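PDB 3P9Z: uroporphyrinogen III cosynthase (HemD) from Helicobacter pylori, which probably catalyses the cyclization of the linear tetrapyrrole hydroxymethylbilane to uroporphyrinogen III, with release of water, on the pathway to haem. Local coordinates for residues 22-34 against 46-58. Sequence-based numbering, arbitrary orientation. Where two conformers were deposited one is given.
Sequences ILNEFCYYPLELD and KNAVFSLLETLKN
Tyr28 lies flat against helix 46-55 at Ser51, where strand 19-28 leaves one alpha/beta domain of the two-domain HemD fold and runs into the other. Strand 19-28 pairs with strand 135-146, antiparallel to it, to form the two-stranded connection between the domains; the axes of strand 24-28 and helix 46-55 cross at 49°. The tight part centres on a CH-pi contact: Ser51 CA sits 3.6 Å from the centroid of the Tyr28 ring, only 5° off its normal. Tyr28 CG stands anti to its own carbonyl carbon, and the ring extends along the helix until OH is 3.4 Å from Phe50 CB. Toward the interdomain end, the Asn47 amide stacks over one face of Phe26, nearer CZ and CE1 than the ring centre, with ND2 3.3 Å from Phe26 CZ. A water donates to Asn47 OD1 at 2.6 Å. At the other end, Leu31 CD2 meets Leu52 CD2 at 4.2 Å; Leu65 of helix 60-66 touches both leucines and so closes this apolar corner. Ser51 OG is hydrogen-bonded to Val141 O of strand 135-146, and a second water bridges it to Tyr29 O and Thr55 OG1.

Packing is looser along the outer side. The exposed Glu54 brings its carboxylate to the edge of the Tyr28 ring, the two planes 73° apart, without a hydrogen bond between them. Pro30, also exposed, rests its CA 3.9 Å from Thr55 CB.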
loop_
_atom_site.group_PDB
_atom_site.type_symbol
_atom_site.label_atom_id
_atom_site.label_comp_id
_atom_site.label_asym_id
_atom_site.label_seq_id
_atom_site.Cartn_x
_atom_site.Cartn_y
_atom_site.Cartn_z
ATOM N N ILE A 22 1.252 -8.778 11.093
ATOM C CA ILE A 22 1.954 -7.765 10.298
ATOM C C ILE A 22 3.248 -8.418 9.848
ATOM O O ILE A 22 4.256 -8.437 10.580
ATOM C CB ILE A 22 2.227 -6.459 11.105
ATOM C CG1 ILE A 22 0.911 -5.872 11.644
ATOM C CG2 ILE A 22 3.018 -5.396 10.239
ATOM C CD1 ILE A 22 1.107 -4.806 12.761
ATOM N N LEU A 23 3.215 -8.967 8.638
ATOM C CA LEU A 23 4.307 -9.805 8.167
ATOM C C LEU A 23 5.266 -9.107 7.209
ATOM O O LEU A 23 6.285 -9.679 6.818
ATOM C CB LEU A 23 3.736 -11.040 7.490
ATOM C CG LEU A 23 2.715 -11.833 8.310
ATOM C CD1 LEU A 23 2.153 -12.927 7.442
ATOM C CD2 LEU A 23 3.370 -12.391 9.555
ATOM N N ASN A 24 4.907 -7.894 6.800
ATOM C CA ASN A 24 5.709 -7.111 5.860
ATOM C C ASN A 24 6.177 -5.867 6.573
ATOM O O ASN A 24 5.608 -5.499 7.600
ATOM C CB ASN A 24 4.854 -6.715 4.658
ATOM C CG ASN A 24 4.436 -7.901 3.845
ATOM O OD1 ASN A 24 3.261 -8.285 3.836
ATOM N ND2 ASN A 24 5.397 -8.524 3.188
ATOM N N GLU A 25 7.192 -5.218 6.024
ATOM C CA GLU A 25 7.669 -3.952 6.560
ATOM C C GLU A 25 8.163 -3.050 5.426
ATOM O O GLU A 25 8.569 -3.518 4.371
ATOM C CB GLU A 25 8.736 -4.158 7.657
ATOM C CG GLU A 25 10.072 -4.707 7.166
ATOM C CD GLU A 25 10.970 -5.236 8.289
ATOM O OE1 GLU A 25 10.801 -4.817 9.460
ATOM O OE2 GLU A 25 11.858 -6.074 7.997
ATOM N N PHE A 26 8.073 -1.753 5.651
ATOM C CA PHE A 26 8.468 -0.771 4.662
ATOM C C PHE A 26 9.890 -0.350 4.889
ATOM O O PHE A 26 10.307 -0.098 6.010
ATOM C CB PHE A 26 7.507 0.423 4.663
ATOM C CG PHE A 26 6.170 0.092 4.087
ATOM C CD1 PHE A 26 6.007 -0.034 2.715
ATOM C CD2 PHE A 26 5.083 -0.157 4.917
ATOM C CE1 PHE A 26 4.761 -0.378 2.170
ATOM C CE2 PHE A 26 3.845 -0.500 4.385
ATOM C CZ PHE A 26 3.685 -0.608 3.010
ATOM N N CYS A 27 10.649 -0.353 3.813
ATOM C CA CYS A 27 12.023 0.108 3.870
ATOM C C CYS A 27 12.144 1.392 3.054
ATOM O O CYS A 27 11.630 1.501 1.946
ATOM C CB CYS A 27 12.987 -0.988 3.413
ATOM S SG CYS A 27 12.872 -2.499 4.435
ATOM N N TYR A 28 12.794 2.386 3.646
ATOM C CA TYR A 28 12.893 3.718 3.046
ATOM C C TYR A 28 14.243 3.980 2.401
ATOM O O TYR A 28 15.278 3.611 2.963
ATOM C CB TYR A 28 12.607 4.792 4.081
ATOM C CG TYR A 28 11.205 4.794 4.629
ATOM C CD1 TYR A 28 10.133 4.259 3.905
ATOM C CD2 TYR A 28 10.940 5.375 5.857
ATOM C CE1 TYR A 28 8.831 4.285 4.420
ATOM C CE2 TYR A 28 9.653 5.411 6.373
ATOM C CZ TYR A 28 8.611 4.871 5.653
ATOM O OH TYR A 28 7.355 4.920 6.194
ATOM N N TYR A 29 14.212 4.599 1.216
ATOM C CA TYR A 29 15.410 4.964 0.467
ATOM C C TYR A 29 15.454 6.473 0.258
ATOM O O TYR A 29 14.482 7.070 -0.213
ATOM C CB TYR A 29 15.458 4.259 -0.891
ATOM C CG TYR A 29 15.285 2.766 -0.812
ATOM C CD1 TYR A 29 16.287 1.954 -0.271
ATOM C CD2 TYR A 29 14.123 2.161 -1.265
ATOM C CE1 TYR A 29 16.126 0.577 -0.192
ATOM C CE2 TYR A 29 13.955 0.786 -1.194
ATOM C CZ TYR A 29 14.956 0.003 -0.661
ATOM O OH TYR A 29 14.782 -1.360 -0.584
ATOM N N PRO A 30 16.579 7.103 0.623
ATOM C CA PRO A 30 16.702 8.549 0.430
ATOM C C PRO A 30 16.532 8.966 -1.035
ATOM O O PRO A 30 16.918 8.242 -1.955
ATOM C CB PRO A 30 18.133 8.847 0.919
ATOM C CG PRO A 30 18.401 7.787 1.928
ATOM C CD PRO A 30 17.758 6.546 1.317
ATOM N N LEU A 31 15.934 10.126 -1.235
ATOM C CA LEU A 31 15.837 10.705 -2.561
ATOM C C LEU A 31 17.151 11.408 -2.879
ATOM O O LEU A 31 17.498 12.429 -2.257
ATOM C CB LEU A 31 14.649 11.663 -2.635
ATOM C CG LEU A 31 14.365 12.353 -3.960
ATOM C CD1 LEU A 31 13.855 11.349 -5.000
ATOM C CD2 LEU A 31 13.362 13.476 -3.698
ATOM N N GLU A 32 17.870 10.847 -3.844
ATOM C CA GLU A 32 19.194 11.321 -4.247
ATOM C C GLU A 32 19.098 12.420 -5.303
ATOM O O GLU A 32 19.923 13.354 -5.318
ATOM C CB GLU A 32 20.036 10.157 -4.791
ATOM N N LEU A 33 18.093 12.293 -6.175
ATOM C CA LEU A 33 17.822 13.230 -7.266
ATOM C C LEU A 33 17.640 14.695 -6.817
ATOM O O LEU A 33 17.052 14.976 -5.755
ATOM C CB LEU A 33 16.567 12.760 -8.024
ATOM N N ASP A 34 18.147 15.617 -7.630
ATOM C CA ASP A 34 17.858 17.043 -7.487
ATOM C C ASP A 34 16.443 17.297 -8.034
ATOM O O ASP A 34 16.181 17.037 -9.219
ATOM C CB ASP A 34 18.905 17.858 -8.276
ATOM C CG ASP A 34 18.588 19.353 -8.340
ATOM O OD1 ASP A 34 17.863 19.876 -7.464
ATOM O OD2 ASP A 34 19.088 20.022 -9.274
ATOM N N LYS A 46 0.541 6.594 0.290
ATOM C CA LYS A 46 0.977 7.373 1.444
ATOM C C LYS A 46 2.394 6.986 1.919
ATOM O O LYS A 46 3.093 7.773 2.572
ATOM C CB LYS A 46 -0.041 7.252 2.580
ATOM C CG LYS A 46 -0.119 5.853 3.226
ATOM C CD LYS A 46 -1.333 5.761 4.168
ATOM C CE LYS A 46 -1.488 4.361 4.738
ATOM N NZ LYS A 46 -2.654 4.329 5.658
ATOM N N ASN A 47 2.828 5.779 1.579
ATOM C CA ASN A 47 4.130 5.302 2.042
ATOM C C ASN A 47 5.309 6.040 1.422
ATOM O O ASN A 47 6.372 6.161 2.043
ATOM C CB ASN A 47 4.237 3.792 1.849
ATOM C CG ASN A 47 3.294 3.039 2.778
ATOM O OD1 ASN A 47 3.381 3.175 3.997
ATOM N ND2 ASN A 47 2.368 2.279 2.205
ATOM N N ALA A 48 5.105 6.538 0.203
ATOM C CA ALA A 48 6.083 7.406 -0.458
ATOM C C ALA A 48 6.150 8.773 0.229
ATOM O O ALA A 48 7.226 9.351 0.342
ATOM C CB ALA A 48 5.769 7.550 -1.950
ATOM N N VAL A 49 5.012 9.272 0.724
ATOM C CA VAL A 49 5.023 10.508 1.517
ATOM C C VAL A 49 5.796 10.315 2.835
ATOM O O VAL A 49 6.683 11.118 3.174
ATOM C CB VAL A 49 3.588 11.054 1.794
ATOM C CG1 VAL A 49 3.648 12.405 2.518
ATOM C CG2 VAL A 49 2.781 11.177 0.476
ATOM N N PHE A 50 5.477 9.239 3.563
ATOM C CA PHE A 50 6.143 8.963 4.845
ATOM C C PHE A 50 7.644 8.752 4.695
ATOM O O PHE A 50 8.416 9.149 5.555
ATOM C CB PHE A 50 5.529 7.742 5.528
ATOM C CG PHE A 50 4.105 7.928 5.915
ATOM C CD1 PHE A 50 3.662 9.147 6.424
ATOM C CD2 PHE A 50 3.197 6.876 5.784
ATOM C CE1 PHE A 50 2.326 9.322 6.795
ATOM C CE2 PHE A 50 1.859 7.039 6.145
ATOM C CZ PHE A 50 1.414 8.258 6.646
ATOM N N SER A 51 8.036 8.113 3.602
ATOM C CA SER A 51 9.429 7.925 3.266
ATOM C C SER A 51 10.144 9.267 3.144
ATOM O O SER A 51 11.211 9.444 3.720
ATOM C CB SER A 51 9.565 7.143 1.954
ATOM O OG SER A 51 10.945 6.970 1.622
ATOM N N LEU A 52 9.569 10.204 2.392
ATOM C CA LEU A 52 10.183 11.538 2.222
ATOM C C LEU A 52 10.326 12.271 3.556
ATOM O O LEU A 52 11.399 12.769 3.883
ATOM C CB LEU A 52 9.391 12.391 1.218
ATOM C CG LEU A 52 9.381 11.951 -0.250
ATOM C CD1 LEU A 52 8.513 12.903 -1.049
ATOM C CD2 LEU A 52 10.796 11.879 -0.843
ATOM N N LEU A 53 9.246 12.294 4.331
ATOM C CA LEU A 53 9.245 12.870 5.672
ATOM C C LEU A 53 10.381 12.360 6.591
ATOM O O LEU A 53 11.000 13.148 7.317
ATOM C CB LEU A 53 7.877 12.641 6.332
ATOM C CG LEU A 53 6.713 13.402 5.687
ATOM C CD1 LEU A 53 5.396 12.974 6.300
ATOM C CD2 LEU A 53 6.899 14.916 5.831
ATOM N N GLU A 54 10.654 11.057 6.542
ATOM C CA GLU A 54 11.675 10.447 7.392
ATOM C C GLU A 54 13.108 10.631 6.887
ATOM O O GLU A 54 13.974 11.081 7.640
ATOM C CB GLU A 54 11.380 8.957 7.641
ATOM C CG GLU A 54 12.368 8.308 8.602
ATOM C CD GLU A 54 11.973 6.903 9.048
ATOM O OE1 GLU A 54 10.847 6.730 9.576
ATOM O OE2 GLU A 54 12.806 5.973 8.884
ATOM N N THR A 55 13.370 10.272 5.629
ATOM C CA THR A 55 14.734 10.292 5.102
ATOM C C THR A 55 15.247 11.720 4.891
ATOM O O THR A 55 16.451 11.936 4.796
ATOM C CB THR A 55 14.857 9.560 3.757
ATOM O OG1 THR A 55 14.029 10.220 2.799
ATOM C CG2 THR A 55 14.449 8.081 3.875
ATOM N N LEU A 56 14.326 12.680 4.802
ATOM C CA LEU A 56 14.677 14.069 4.494
ATOM C C LEU A 56 14.240 15.067 5.570
ATOM O O LEU A 56 14.213 16.260 5.309
ATOM C CB LEU A 56 14.085 14.488 3.130
ATOM C CG LEU A 56 14.492 13.736 1.859
ATOM C CD1 LEU A 56 13.637 14.206 0.703
ATOM C CD2 LEU A 56 15.986 13.910 1.537
ATOM N N LYS A 57 13.902 14.579 6.765
ATOM C CA LYS A 57 13.436 15.429 7.878
ATOM C C LYS A 57 14.365 16.624 8.108
ATOM O O LYS A 57 15.588 16.463 8.136
ATOM C CB LYS A 57 13.284 14.609 9.173
ATOM N N ASN A 58 13.762 17.810 8.224
ATOM C CA ASN A 58 14.469 19.094 8.396
ATOM C C ASN A 58 15.410 19.512 7.250
ATOM O O ASN A 58 16.011 20.589 7.307
ATOM C CB ASN A 58 15.203 19.151 9.756
HETATM O O HOH W 1 5.451 3.559 5.520
HETATM O O HOH W 2 12.854 8.974 0.792
#